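Side-chain contacts in prolyl-tRNA synthetase (Giardia lamblia ATCC 50803, PDB 3IAL), which probably catalyses the ATP-dependent attachment of L-proline to tRNA(Pro) by way of prolyl-adenylate, releasing AMP and diphosphate: residues F55-A60 against G289-P294; M62-E67 against D195-D200; R276-A281 against P295-I300. All coordinates share one frame; numbering follows the deposited sequence. Where two conformers were deposited one is given.

Interaction 1 (F55-A60 against G289-P294); sequences FFMENA and GGLVLP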
ATOM      1  N   PHE B  55      -1.751  12.202   2.018  1.00 25.17           N
ATOM      2  CA  PHE B  55      -1.453  10.794   1.725  1.00 25.43           C
ATOM      3  C   PHE B  55      -2.711   9.936   1.565  1.00 24.04           C
ATOM      4  O   PHE B  55      -2.708   8.988   0.788  1.00 24.70           O
ATOM      5  CB  PHE B  55      -0.541  10.129   2.758  1.00 25.64           C
ATOM      6  CG  PHE B  55      -0.036   8.787   2.301  1.00 25.93           C
ATOM      7  CD1 PHE B  55       0.871   8.706   1.255  1.00 28.21           C
ATOM      8  CD2 PHE B  55      -0.529   7.609   2.848  1.00 27.74           C
ATOM      9  CE1 PHE B  55       1.319   7.468   0.790  1.00 31.81           C
ATOM     10  CE2 PHE B  55      -0.074   6.363   2.393  1.00 26.69           C
ATOM     11  CZ  PHE B  55       0.852   6.300   1.369  1.00 25.98           C
ATOM     12  N   PHE B  56      -3.776  10.259   2.295  1.00 23.28           N
ATOM     13  CA  PHE B  56      -5.031   9.527   2.142  1.00 24.56           C
ATOM     14  C   PHE B  56      -5.529   9.546   0.686  1.00 25.27           C
ATOM     15  O   PHE B  56      -6.054   8.550   0.195  1.00 25.41           O
ATOM     16  CB  PHE B  56      -6.130  10.071   3.062  1.00 25.04           C
ATOM     17  CG  PHE B  56      -7.443   9.394   2.856  1.00 25.25           C
ATOM     18  CD1 PHE B  56      -7.821   8.339   3.665  1.00 30.52           C
ATOM     19  CD2 PHE B  56      -8.262   9.747   1.791  1.00 23.72           C
ATOM     20  CE1 PHE B  56      -9.008   7.674   3.448  1.00 29.68           C
ATOM     21  CE2 PHE B  56      -9.454   9.082   1.568  1.00 28.73           C
ATOM     22  CZ  PHE B  56      -9.826   8.042   2.400  1.00 27.13           C
ATOM     23  N   MET B  57      -5.365  10.685   0.018  1.00 24.42           N
ATOM     24  CA  MET B  57      -5.806  10.855  -1.371  1.00 23.43           C
ATOM     25  C   MET B  57      -4.973  10.003  -2.330  1.00 23.42           C
ATOM     26  O   MET B  57      -5.513   9.338  -3.210  1.00 23.57           O
ATOM     27  CB  MET B  57      -5.691  12.319  -1.784  1.00 21.57           C
ATOM     28  CG  MET B  57      -6.452  13.313  -0.874  1.00 22.60           C
ATOM     29  SD  MET B  57      -6.030  15.029  -1.226  1.00 25.61           S
ATOM     30  CE  MET B  57      -6.842  15.877   0.162  1.00 20.55           C
ATOM     31  N   GLU B  58      -3.658  10.032  -2.141  1.00 25.94           N
ATOM     32  CA  GLU B  58      -2.711   9.283  -2.971  1.00 26.67           C
ATOM     33  C   GLU B  58      -2.942   7.794  -2.821  1.00 27.59           C
ATOM     34  O   GLU B  58      -2.985   7.054  -3.808  1.00 26.15           O
ATOM     35  CB  GLU B  58      -1.268   9.612  -2.561  1.00 25.35           C
ATOM     36  CG  GLU B  58      -0.196   8.815  -3.305  1.00 29.02           C
ATOM     37  CD  GLU B  58      -0.086   9.170  -4.776  1.00 29.43           C
ATOM     38  OE1 GLU B  58      -0.693  10.178  -5.219  1.00 26.62           O
ATOM     39  OE2 GLU B  58       0.632   8.437  -5.488  1.00 25.09           O
ATOM     40  N   ASN B  59      -3.079   7.363  -1.574  1.00 27.42           N
ATOM     41  CA  ASN B  59      -3.313   5.963  -1.273  1.00 28.08           C
ATOM     42  C   ASN B  59      -4.632   5.487  -1.871  1.00 29.11           C
ATOM     43  O   ASN B  59      -4.714   4.375  -2.389  1.00 28.45           O
ATOM     44  CB  ASN B  59      -3.317   5.745   0.231  1.00 28.91           C
ATOM     45  CG  ASN B  59      -3.232   4.283   0.606  1.00 34.01           C
ATOM     46  OD1 ASN B  59      -4.086   3.770   1.324  1.00 40.71           O
ATOM     47  ND2 ASN B  59      -2.202   3.602   0.115  1.00 28.99           N
ATOM     48  N   ALA B  60      -5.652   6.344  -1.829  1.00 27.99           N
ATOM     49  CA  ALA B  60      -6.957   6.006  -2.397  1.00 26.13           C
ATOM     50  C   ALA B  60      -6.871   5.836  -3.907  1.00 24.60           C
ATOM     51  O   ALA B  60      -7.471   4.919  -4.466  1.00 27.45           O
ATOM     52  CB  ALA B  60      -7.990   7.062  -2.036  1.00 26.43           C
ATOM     53  N   GLY B 289     -11.780  29.090  -2.567  1.00 26.83           N
ATOM     54  CA  GLY B 289     -11.812  28.676  -1.164  1.00 25.63           C
ATOM     55  C   GLY B 289     -10.832  27.557  -0.837  1.00 26.94           C
ATOM     56  O   GLY B 289     -10.716  27.144   0.322  1.00 26.00           O
ATOM     57  N   GLY B 290     -10.146  27.040  -1.857  1.00 27.01           N
ATOM     58  CA  GLY B 290      -9.204  25.930  -1.682  1.00 25.70           C
ATOM     59  C   GLY B 290      -9.628  24.691  -2.445  1.00 25.52           C
ATOM     60  O   GLY B 290     -10.007  24.779  -3.616  1.00 24.96           O
ATOM     61  N   LEU B 291      -9.572  23.539  -1.776  1.00 24.10           N
ATOM     62  CA  LEU B 291      -9.803  22.261  -2.414  1.00 25.69           C
ATOM     63  C   LEU B 291     -11.286  21.985  -2.600  1.00 26.95           C
ATOM     64  O   LEU B 291     -12.119  22.491  -1.858  1.00 27.08           O
ATOM     65  CB  LEU B 291      -9.188  21.112  -1.593  1.00 25.28           C
ATOM     66  CG  LEU B 291      -7.683  21.164  -1.314  1.00 24.62           C
ATOM     67  CD1 LEU B 291      -7.267  20.019  -0.409  1.00 21.78           C
ATOM     68  CD2 LEU B 291      -6.881  21.151  -2.604  1.00 20.90           C
ATOM     69  N   VAL B 292     -11.580  21.172  -3.609  1.00 27.09           N
ATOM     70  CA  VAL B 292     -12.907  20.651  -3.893  1.00 27.84           C
ATOM     71  C   VAL B 292     -12.667  19.192  -4.312  1.00 28.23           C
ATOM     72  O   VAL B 292     -12.316  18.926  -5.448  1.00 28.65           O
ATOM     73  CB  VAL B 292     -13.568  21.444  -5.047  1.00 30.36           C
ATOM     74  CG1 VAL B 292     -14.870  20.797  -5.495  1.00 23.16           C
ATOM     75  CG2 VAL B 292     -13.782  22.924  -4.643  1.00 30.94           C
ATOM     76  N   LEU B 293     -12.854  18.257  -3.386  1.00 28.77           N
ATOM     77  CA  LEU B 293     -12.408  16.874  -3.574  1.00 30.35           C
ATOM     78  C   LEU B 293     -13.498  15.959  -4.131  1.00 29.90           C
ATOM     79  O   LEU B 293     -14.596  15.905  -3.586  1.00 29.40           O
ATOM     80  CB  LEU B 293     -11.916  16.293  -2.240  1.00 28.83           C
ATOM     81  CG  LEU B 293     -10.782  17.052  -1.553  1.00 29.46           C
ATOM     82  CD1 LEU B 293     -10.522  16.460  -0.168  1.00 30.30           C
ATOM     83  CD2 LEU B 293      -9.514  17.026  -2.405  1.00 26.58           C
ATOM     84  N   PRO B 294     -13.186  15.217  -5.204  1.00 29.00           N
ATOM     85  CA  PRO B 294     -14.043  14.100  -5.574  1.00 27.99           C
ATOM     86  C   PRO B 294     -14.147  13.099  -4.411  1.00 29.20           C
ATOM     87  O   PRO B 294     -13.188  12.970  -3.634  1.00 29.33           O
ATOM     88  CB  PRO B 294     -13.314  13.477  -6.757  1.00 28.75           C
ATOM     89  CG  PRO B 294     -12.458  14.565  -7.307  1.00 30.20           C
ATOM     90  CD  PRO B 294     -12.042  15.364  -6.120  1.00 29.79           C
TER

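Interaction 2 (M62-E67 against D195-D200); sequences MRLCEE and DTIFSD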
ATOM      1  N   MET B  62      -4.152   5.025  -5.699  1.00 23.67           N
ATOM      2  CA  MET B  62      -3.351   3.824  -5.999  1.00 27.41           C
ATOM      3  C   MET B  62      -4.065   2.532  -5.600  1.00 28.67           C
ATOM      4  O   MET B  62      -3.959   1.530  -6.304  1.00 28.02           O
ATOM      5  CB  MET B  62      -1.956   3.903  -5.363  1.00 26.06           C
ATOM      6  CG  MET B  62      -1.118   5.070  -5.896  1.00 24.33           C
ATOM      7  SD  MET B  62      -0.801   4.934  -7.668  1.00 28.64           S
ATOM      8  CE  MET B  62      -0.361   6.630  -8.045  1.00 27.15           C
ATOM      9  N   ARG B  63      -4.804   2.554  -4.495  1.00 29.21           N
ATOM     10  CA  ARG B  63      -5.638   1.405  -4.125  1.00 31.43           C
ATOM     11  C   ARG B  63      -6.666   1.106  -5.215  1.00 30.23           C
ATOM     12  O   ARG B  63      -6.910  -0.056  -5.526  1.00 27.59           O
ATOM     13  CB  ARG B  63      -6.373   1.640  -2.795  1.00 34.52           C
ATOM     14  CG  ARG B  63      -5.517   1.487  -1.545  1.00 42.89           C
ATOM     15  CD  ARG B  63      -6.241   0.644  -0.485  1.00 49.98           C
ATOM     16  NE  ARG B  63      -5.513   0.580   0.787  1.00 52.79           N
ATOM     17  CZ  ARG B  63      -5.795   1.298   1.875  1.00 57.17           C
ATOM     18  NH1 ARG B  63      -6.803   2.170   1.888  1.00 57.64           N
ATOM     19  NH2 ARG B  63      -5.057   1.142   2.972  1.00 59.60           N
ATOM     20  N   LEU B  64      -7.290   2.151  -5.766  1.00 28.55           N
ATOM     21  CA  LEU B  64      -8.245   1.967  -6.862  1.00 28.15           C
ATOM     22  C   LEU B  64      -7.566   1.348  -8.080  1.00 26.73           C
ATOM     23  O   LEU B  64      -8.097   0.423  -8.689  1.00 27.01           O
ATOM     24  CB  LEU B  64      -8.924   3.281  -7.259  1.00 25.45           C
ATOM     25  CG  LEU B  64      -9.891   3.168  -8.448  1.00 27.10           C
ATOM     26  CD1 LEU B  64     -11.095   2.241  -8.138  1.00 21.18           C
ATOM     27  CD2 LEU B  64     -10.365   4.544  -8.901  1.00 26.49           C
ATOM     28  N   CYS B  65      -6.395   1.864  -8.434  1.00 26.30           N
ATOM     29  CA  CYS B  65      -5.611   1.290  -9.528  1.00 24.48           C
ATOM     30  C   CYS B  65      -5.330  -0.191  -9.290  1.00 25.10           C
ATOM     31  O   CYS B  65      -5.519  -1.030 -10.176  1.00 26.48           O
ATOM     32  CB  CYS B  65      -4.292   2.046  -9.705  1.00 24.50           C
ATOM     33  SG  CYS B  65      -3.448   1.573 -11.223  1.00 27.14           S
ATOM     34  N   GLU B  66      -4.884  -0.506  -8.084  1.00 23.61           N
ATOM     35  CA  GLU B  66      -4.563  -1.874  -7.713  1.00 26.03           C
ATOM     36  C   GLU B  66      -5.785  -2.770  -7.876  1.00 25.94           C
ATOM     37  O   GLU B  66      -5.713  -3.830  -8.511  1.00 24.65           O
ATOM     38  CB  GLU B  66      -4.035  -1.922  -6.275  1.00 24.60           C
ATOM     39  CG  GLU B  66      -2.639  -1.309  -6.123  1.00 28.67           C
ATOM     40  CD  GLU B  66      -2.292  -0.911  -4.687  1.00 27.97           C
ATOM     41  OE1 GLU B  66      -3.117  -1.127  -3.783  1.00 25.18           O
ATOM     42  OE2 GLU B  66      -1.187  -0.372  -4.468  1.00 31.96           O
ATOM     43  N   GLU B  67      -6.906  -2.320  -7.318  1.00 27.64           N
ATOM     44  CA  GLU B  67      -8.190  -3.028  -7.399  1.00 26.97           C
ATOM     45  C   GLU B  67      -8.651  -3.277  -8.839  1.00 26.23           C
ATOM     46  O   GLU B  67      -9.127  -4.372  -9.159  1.00 24.97           O
ATOM     47  CB  GLU B  67      -9.271  -2.224  -6.672  1.00 29.15           C
ATOM     48  CG  GLU B  67      -9.167  -2.229  -5.159  1.00 35.06           C
ATOM     49  CD  GLU B  67     -10.104  -1.206  -4.501  1.00 42.78           C
ATOM     50  OE1 GLU B  67     -10.898  -0.551  -5.224  1.00 43.66           O
ATOM     51  OE2 GLU B  67     -10.045  -1.063  -3.254  1.00 46.19           O
ATOM     52  N   ASP B 195      -9.292   5.551 -17.648  1.00 29.39           N
ATOM     53  CA  ASP B 195     -10.593   6.236 -17.761  1.00 31.23           C
ATOM     54  C   ASP B 195     -11.430   6.082 -16.495  1.00 31.11           C
ATOM     55  O   ASP B 195     -12.052   7.031 -16.049  1.00 29.76           O
ATOM     56  CB  ASP B 195     -11.386   5.725 -18.964  0.50 31.07           C
ATOM     57  CG  ASP B 195     -12.326   6.770 -19.520  0.50 29.90           C
ATOM     58  OD1 ASP B 195     -11.829   7.787 -20.039  0.50 33.09           O
ATOM     59  OD2 ASP B 195     -13.550   6.577 -19.448  0.50 30.59           O
ATOM     60  N   THR B 196     -11.430   4.888 -15.911  1.00 32.17           N
ATOM     61  CA  THR B 196     -12.080   4.669 -14.622  1.00 31.95           C
ATOM     62  C   THR B 196     -11.517   5.569 -13.523  1.00 31.35           C
ATOM     63  O   THR B 196     -12.272   6.167 -12.754  1.00 31.10           O
ATOM     64  CB  THR B 196     -11.929   3.205 -14.152  1.00 32.10           C
ATOM     65  OG1 THR B 196     -12.510   2.333 -15.127  1.00 33.10           O
ATOM     66  CG2 THR B 196     -12.615   3.003 -12.807  1.00 26.06           C
ATOM     67  N   ILE B 197     -10.196   5.648 -13.428  1.00 30.63           N
ATOM     68  CA  ILE B 197      -9.575   6.440 -12.360  1.00 30.46           C
ATOM     69  C   ILE B 197      -9.783   7.922 -12.605  1.00 27.41           C
ATOM     70  O   ILE B 197     -10.296   8.637 -11.742  1.00 27.89           O
ATOM     71  CB  ILE B 197      -8.058   6.185 -12.243  1.00 29.94           C
ATOM     72  CG1 ILE B 197      -7.771   4.735 -11.865  1.00 30.39           C
ATOM     73  CG2 ILE B 197      -7.436   7.112 -11.202  1.00 27.93           C
ATOM     74  CD1 ILE B 197      -6.320   4.310 -12.152  1.00 26.45           C
ATOM     75  N   PHE B 198      -9.378   8.378 -13.786  1.00 28.57           N
ATOM     76  CA  PHE B 198      -9.327   9.809 -14.102  1.00 27.25           C
ATOM     77  C   PHE B 198     -10.734  10.412 -14.216  1.00 29.83           C
ATOM     78  O   PHE B 198     -11.016  11.462 -13.634  1.00 29.94           O
ATOM     79  CB  PHE B 198      -8.612  10.044 -15.435  1.00 28.90           C
ATOM     80  CG  PHE B 198      -7.106   9.827 -15.410  1.00 30.22           C
ATOM     81  CD1 PHE B 198      -6.483   9.012 -14.470  1.00 26.59           C
ATOM     82  CD2 PHE B 198      -6.318  10.423 -16.396  1.00 30.76           C
ATOM     83  CE1 PHE B 198      -5.093   8.814 -14.501  1.00 30.98           C
ATOM     84  CE2 PHE B 198      -4.937  10.240 -16.426  1.00 30.87           C
ATOM     85  CZ  PHE B 198      -4.323   9.429 -15.479  1.00 29.06           C
ATOM     86  N   SER B 199     -11.600   9.754 -14.989  1.00 30.00           N
ATOM     87  CA  SER B 199     -12.907  10.315 -15.365  1.00 30.76           C
ATOM     88  C   SER B 199     -14.077   9.845 -14.490  1.00 30.14           C
ATOM     89  O   SER B 199     -14.774  10.670 -13.909  1.00 30.63           O
ATOM     90  CB  SER B 199     -13.200  10.032 -16.841  1.00 30.60           C
ATOM     91  OG  SER B 199     -12.292  10.746 -17.670  1.00 30.93           O
ATOM     92  N   ASP B 200     -14.293   8.537 -14.388  1.00 29.31           N
ATOM     93  CA  ASP B 200     -15.420   8.025 -13.598  1.00 28.58           C
ATOM     94  C   ASP B 200     -15.287   8.405 -12.123  1.00 29.21           C
ATOM     95  O   ASP B 200     -16.283   8.734 -11.475  1.00 28.82           O
ATOM     96  CB  ASP B 200     -15.554   6.501 -13.705  1.00 29.31           C
ATOM     97  CG  ASP B 200     -15.848   6.017 -15.119  1.00 30.86           C
ATOM     98  OD1 ASP B 200     -16.080   6.833 -16.036  1.00 39.01           O
ATOM     99  OD2 ASP B 200     -15.853   4.790 -15.314  1.00 39.11           O
TER

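Interaction 3 (R276-A281 against P295-I300); sequences RVLACA and PLIAPI. With PR8 (5'-O-[(R)-hydroxy{[(2S)-pyrrolidin-2-ylcarbonyl]oxy}phosphoryl]adenosine), chain H.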
ATOM      1  N   ARG B 276       1.070  12.729 -10.005  1.00 24.90           N
ATOM      2  CA  ARG B 276       0.497  13.681 -10.966  1.00 25.29           C
ATOM      3  C   ARG B 276      -1.013  13.538 -11.165  1.00 25.01           C
ATOM      4  O   ARG B 276      -1.681  14.511 -11.491  1.00 24.68           O
ATOM      5  CB  ARG B 276       1.191  13.545 -12.322  1.00 24.65           C
ATOM      6  CG  ARG B 276       2.600  14.048 -12.306  1.00 25.38           C
ATOM      7  CD  ARG B 276       3.228  13.911 -13.663  1.00 24.30           C
ATOM      8  NE  ARG B 276       4.436  14.707 -13.763  1.00 24.41           N
ATOM      9  CZ  ARG B 276       5.139  14.881 -14.870  1.00 29.90           C
ATOM     10  NH1 ARG B 276       4.766  14.304 -16.014  1.00 28.64           N
ATOM     11  NH2 ARG B 276       6.225  15.649 -14.831  1.00 32.24           N
ATOM     12  N   VAL B 277      -1.545  12.329 -10.997  1.00 25.90           N
ATOM     13  CA  VAL B 277      -2.993  12.104 -11.079  1.00 24.90           C
ATOM     14  C   VAL B 277      -3.699  12.925  -9.989  1.00 26.63           C
ATOM     15  O   VAL B 277      -4.677  13.632 -10.269  1.00 24.67           O
ATOM     16  CB  VAL B 277      -3.359  10.615 -10.926  1.00 25.32           C
ATOM     17  CG1 VAL B 277      -4.871  10.407 -11.052  1.00 22.15           C
ATOM     18  CG2 VAL B 277      -2.622   9.760 -11.956  1.00 26.97           C
ATOM     19  N   LEU B 278      -3.178  12.840  -8.761  1.00 24.64           N
ATOM     20  CA  LEU B 278      -3.674  13.640  -7.642  1.00 24.07           C
ATOM     21  C   LEU B 278      -3.498  15.132  -7.937  1.00 25.73           C
ATOM     22  O   LEU B 278      -4.422  15.915  -7.737  1.00 27.78           O
ATOM     23  CB  LEU B 278      -2.964  13.256  -6.340  1.00 22.39           C
ATOM     24  CG  LEU B 278      -3.380  13.974  -5.052  1.00 24.30           C
ATOM     25  CD1 LEU B 278      -4.853  13.730  -4.753  1.00 19.31           C
ATOM     26  CD2 LEU B 278      -2.505  13.538  -3.866  1.00 23.67           C
ATOM     27  N   ALA B 279      -2.328  15.518  -8.433  1.00 25.53           N
ATOM     28  CA  ALA B 279      -2.095  16.905  -8.843  1.00 27.37           C
ATOM     29  C   ALA B 279      -3.223  17.411  -9.753  1.00 28.03           C
ATOM     30  O   ALA B 279      -3.754  18.501  -9.530  1.00 26.14           O
ATOM     31  CB  ALA B 279      -0.754  17.046  -9.534  1.00 26.62           C
ATOM     32  N   CYS B 280      -3.588  16.613 -10.757  1.00 28.29           N
ATOM     33  CA  CYS B 280      -4.652  16.979 -11.710  1.00 29.77           C
ATOM     34  C   CYS B 280      -6.011  17.176 -11.032  1.00 29.31           C
ATOM     35  O   CYS B 280      -6.634  18.219 -11.181  1.00 28.78           O
ATOM     36  CB  CYS B 280      -4.791  15.925 -12.811  1.00 30.79           C
ATOM     37  SG  CYS B 280      -3.454  15.913 -14.018  1.00 28.49           S
ATOM     38  N   ALA B 281      -6.447  16.171 -10.284  1.00 30.74           N
ATOM     39  CA  ALA B 281      -7.736  16.203  -9.586  1.00 30.69           C
ATOM     40  C   ALA B 281      -7.857  17.404  -8.656  1.00 31.47           C
ATOM     41  O   ALA B 281      -8.907  18.043  -8.599  1.00 30.13           O
ATOM     42  CB  ALA B 281      -7.934  14.932  -8.801  1.00 30.65           C
ATOM     43  N   PRO B 295     -15.306  12.419  -4.266  1.00 26.58           N
ATOM     44  CA  PRO B 295     -15.529  11.492  -3.153  1.00 28.73           C
ATOM     45  C   PRO B 295     -14.431  10.445  -2.941  1.00 28.36           C
ATOM     46  O   PRO B 295     -14.071  10.173  -1.793  1.00 30.93           O
ATOM     47  CB  PRO B 295     -16.856  10.811  -3.522  1.00 28.97           C
ATOM     48  CG  PRO B 295     -17.596  11.839  -4.281  1.00 28.26           C
ATOM     49  CD  PRO B 295     -16.545  12.657  -5.028  1.00 27.59           C
ATOM     50  N   LEU B 296     -13.913   9.874  -4.027  1.00 27.52           N
ATOM     51  CA  LEU B 296     -12.851   8.860  -3.953  1.00 29.76           C
ATOM     52  C   LEU B 296     -11.716   9.270  -3.013  1.00 30.14           C
ATOM     53  O   LEU B 296     -11.243   8.470  -2.209  1.00 29.09           O
ATOM     54  CB  LEU B 296     -12.261   8.589  -5.345  1.00 29.29           C
ATOM     55  CG  LEU B 296     -11.091   7.590  -5.377  1.00 33.42           C
ATOM     56  CD1 LEU B 296     -11.593   6.179  -5.062  1.00 32.54           C
ATOM     57  CD2 LEU B 296     -10.336   7.624  -6.717  1.00 30.33           C
ATOM     58  N   ILE B 297     -11.289  10.522  -3.125  1.00 31.48           N
ATOM     59  CA  ILE B 297     -10.112  10.997  -2.398  1.00 31.96           C
ATOM     60  C   ILE B 297     -10.423  11.930  -1.235  1.00 30.93           C
ATOM     61  O   ILE B 297      -9.516  12.522  -0.685  1.00 32.86           O
ATOM     62  CB  ILE B 297      -9.092  11.685  -3.349  1.00 32.01           C
ATOM     63  CG1 ILE B 297      -9.723  12.894  -4.073  1.00 31.01           C
ATOM     64  CG2 ILE B 297      -8.542  10.668  -4.333  1.00 29.48           C
ATOM     65  CD1 ILE B 297      -8.702  13.857  -4.737  1.00 21.78           C
ATOM     66  N   ALA B 298     -11.689  12.060  -0.852  1.00 30.65           N
ATOM     67  CA  ALA B 298     -12.041  12.871   0.314  1.00 31.31           C
ATOM     68  C   ALA B 298     -11.817  12.037   1.575  1.00 31.22           C
ATOM     69  O   ALA B 298     -12.503  11.028   1.771  1.00 29.94           O
ATOM     70  CB  ALA B 298     -13.503  13.325   0.237  1.00 30.63           C
ATOM     71  N   PRO B 299     -10.861  12.440   2.433  1.00 31.26           N
ATOM     72  CA  PRO B 299     -10.723  11.707   3.701  1.00 31.38           C
ATOM     73  C   PRO B 299     -12.004  11.730   4.548  1.00 31.29           C
ATOM     74  O   PRO B 299     -12.269  10.780   5.281  1.00 31.47           O
ATOM     75  CB  PRO B 299      -9.570  12.437   4.406  1.00 30.70           C
ATOM     76  CG  PRO B 299      -8.765  13.001   3.295  1.00 32.46           C
ATOM     77  CD  PRO B 299      -9.804  13.457   2.291  1.00 32.23           C
ATOM     78  N   ILE B 300     -12.786  12.804   4.423  1.00 32.24           N
ATOM     79  CA  ILE B 300     -14.108  12.913   5.031  1.00 32.54           C
ATOM     80  C   ILE B 300     -15.102  13.295   3.941  1.00 32.57           C
ATOM     81  O   ILE B 300     -15.022  14.386   3.389  1.00 34.20           O
ATOM     82  CB  ILE B 300     -14.107  14.003   6.129  1.00 36.52           C
ATOM     83  CG1 ILE B 300     -13.321  13.528   7.354  1.00 39.62           C
ATOM     84  CG2 ILE B 300     -15.532  14.386   6.536  1.00 37.77           C
ATOM     85  CD1 ILE B 300     -12.853  14.671   8.243  1.00 44.80           C
TER
HETATM   86  C   PR8 H 601       7.185   4.855 -17.524  1.00 41.68           C
HETATM   87  N   PR8 H 601       7.997   2.695 -16.809  1.00 37.95           N
HETATM   88  O   PR8 H 601       8.008   5.293 -16.718  1.00 39.80           O
HETATM   89  P   PR8 H 601       6.453   7.183 -17.998  0.70 54.76           P
HETATM   90  N1  PR8 H 601       7.266  13.585 -10.737  0.70 38.84           N
HETATM   91  C2  PR8 H 601       6.039  13.082 -10.648  0.70 36.35           C
HETATM   92  N3  PR8 H 601       5.560  12.218 -11.546  0.70 36.19           N
HETATM   93  C4  PR8 H 601       6.296  11.820 -12.581  0.70 40.17           C
HETATM   94  C5  PR8 H 601       7.583  12.333 -12.713  0.70 44.07           C
HETATM   95  C6  PR8 H 601       8.064  13.229 -11.762  0.70 44.75           C
HETATM   96  N6  PR8 H 601       9.298  13.724 -11.869  0.70 47.85           N
HETATM   97  N7  PR8 H 601       8.114  11.798 -13.805  0.70 45.67           N
HETATM   98  C8  PR8 H 601       7.206  10.983 -14.346  0.70 49.61           C
HETATM   99  N9  PR8 H 601       6.087  10.996 -13.608  0.70 48.94           N
HETATM  100  CA  PR8 H 601       7.015   3.346 -17.693  1.00 37.84           C
HETATM  101  CB  PR8 H 601       5.637   2.946 -17.195  1.00 35.99           C
HETATM  102  CD  PR8 H 601       7.284   1.689 -16.029  1.00 37.80           C
HETATM  103  CG  PR8 H 601       5.902   2.319 -15.819  1.00 35.60           C
HETATM  104  C1' PR8 H 601       4.853  10.203 -13.915  0.70 52.31           C
HETATM  105  O10 PR8 H 601       6.390   5.605 -18.334  1.00 43.66           O
HETATM  106  O1P PR8 H 601       7.729   7.821 -18.414  0.70 56.60           O
HETATM  107  C2' PR8 H 601       4.134  10.697 -15.194  0.70 54.66           C
HETATM  108  O2' PR8 H 601       2.712  10.674 -14.996  0.70 47.98           O
HETATM  109  O2P PR8 H 601       5.215   7.826 -18.794  0.70 58.29           O
HETATM  110  C3' PR8 H 601       4.467   9.622 -16.202  0.70 55.14           C
HETATM  111  O3' PR8 H 601       3.477   9.583 -17.233  0.70 53.41           O
HETATM  112  C4' PR8 H 601       4.316   8.428 -15.277  0.70 55.14           C
HETATM  113  O4' PR8 H 601       5.189   8.805 -14.189  0.70 53.59           O
HETATM  114  C5' PR8 H 601       4.777   7.180 -15.998  0.70 54.00           C
HETATM  115  O5' PR8 H 601       6.113   7.333 -16.433  0.70 54.92           O

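Interaction 1 (F55-A60 against G289-P294)
M57 reaches out from its helix and drives its methyl end into the pair of leucines L291 and L293. It comes in roughly perpendicular to the L293 side chain, so the methionine meets the leucine fork end-on instead of running alongside it. Its CE touches both tines of the fork, 3.7 Å from CD1 of L293 and 3.9 Å from CD2 of L293. The sulfur follows more loosely, with M57 SD 4.2 Å from L293 CD2. L291 adds one more methyl, as its CD1 lies 4.2 Å from M57 CE. What makes this reach possible is the shape of the methionine: CG sits beside the backbone N (chi1 -56°) and the chain stays extended from there to CE, spanning a gap of 9.2 Å between the CA atoms of M57 and L293. Both leucines likewise place CG beside their own N.

The helix, residues 52-71, looks like the long helix of class II motif 1, the element at the dimer interface, and F55 on its other flank packs on L78 of the second subunit. G289-P294 belongs to the linker from the catalytic core into the anticodon-binding part. Its backbone is held on that side, L291 bonding to L359 and L293 to G361, while the carbonyl of L293 takes a hydrogen bond from the hydroxyl of Y424. V292, between the two leucines, packs on Y424 and L428 of helix 416-438. All three touching side chains, M57, L291 and L293, are buried, and L282 of helix 276-285 touches both M57 and L293.

Interaction 2 (M62-E67 against D195-D200)
L64 and C65, neighbours on one helix, close on I197 of another, and the contact is purely apolar. Taking the first helix in order, M62 comes first and leans instead on the beta strands beneath, against H169, N171 and T148. R63 takes no part in the contact with I197 and serves the dimer, its NH2 paired with the carboxylate of E66 of the second subunit. L64 is the first to meet the partner helix. Its CG is anti to the backbone N (chi1 177°), which sends the branch outward so that CD2 of L64 lies 3.9 Å from CG1 of I197 and 4.0 Å from CA of I197. Leucine and isoleucine run antiparallel past one another: the leucine's CD2 lies against the stem of the isoleucine, whose own tip goes on past it to C65. There the CB of C65 is 3.9 Å from the CD1 of I197, its SG 4.1 Å from that same CD1. One isoleucine thus fits both neighbours, CG1 serving the leucine and CD1 the cysteine, while its CG2 lies at the edge of the F198 ring, in the ring plane. E66 turns elsewhere, to T148 through OE2 and to R63 of the second subunit through OE1.

The partner helix widens locally: the carbonyl of D195 accepts from both S199 N and D200 N, a pi-type turn just as helix 180-201 nears its end. Both helices lie against the antiparallel strands of the class II catalytic core, helix 52-71 over 143-152 and 167-177, and helix 180-201 over 235-245 through F198.

Interaction 3 (R276-A281 against P295-I300)
I297 pushes its CD1 between L278 and A281, three residues apart on the helix. The close part is narrow: CD1 of I297 is 3.9 Å from CD1 of L278 and 4.3 Å from CB of A281. The first torsion of I297 wedges CG1 between the backbone N and the carbonyl carbon (chi1 59°), which aims the long branch at the helix, at a slant to L278. Away from this buried point P295, L296, P299 and I300 make no contact with R276-A281 and are partly open to solvent, though the first three pack on other helices.

The helix start does quite different work. R276 carries its guanidinium out on a chain extended from CG to NE, and C4 of the prolyl-adenylate lies 3.6 Å above the guanidinium plane, displaced toward the rim on the NE side. NE bonds to the carbonyl of I163 and NH1 to that of Q237, which fixes the rotation of the group. This is the arginine expected of class II motif 3, strand followed by helix. Helix 276-285 packs on strand 235-245 through V277 and C280, while the linker rests on helix 52-71 through I297 and P299 and on helix 416-438 through P295.

In the fold
Interactions 1 and 3 are practically one core, their centres about 4 Å apart: the stem of M57 lies against both partners of interaction 3, with M57 CB 3.4 Å from L278 CD1 and M57 CG 3.2 Å from I297 O. Interaction 2 uses the same helix 52-71 about two turns further on, its centre about 14 Å from that of interaction 1 and 11 Å from that of interaction 3. L64 CD2 and L296 CD2, 3.8 Å apart, tie it to the linker; F198 CE1 and V277 CG2, 3.7 Å apart, tie it to helix 276-285. R276 of interaction 3 touches the prolyl-adenylate, whereas the C65 side chain in interaction 2 stays about 10 Å from it.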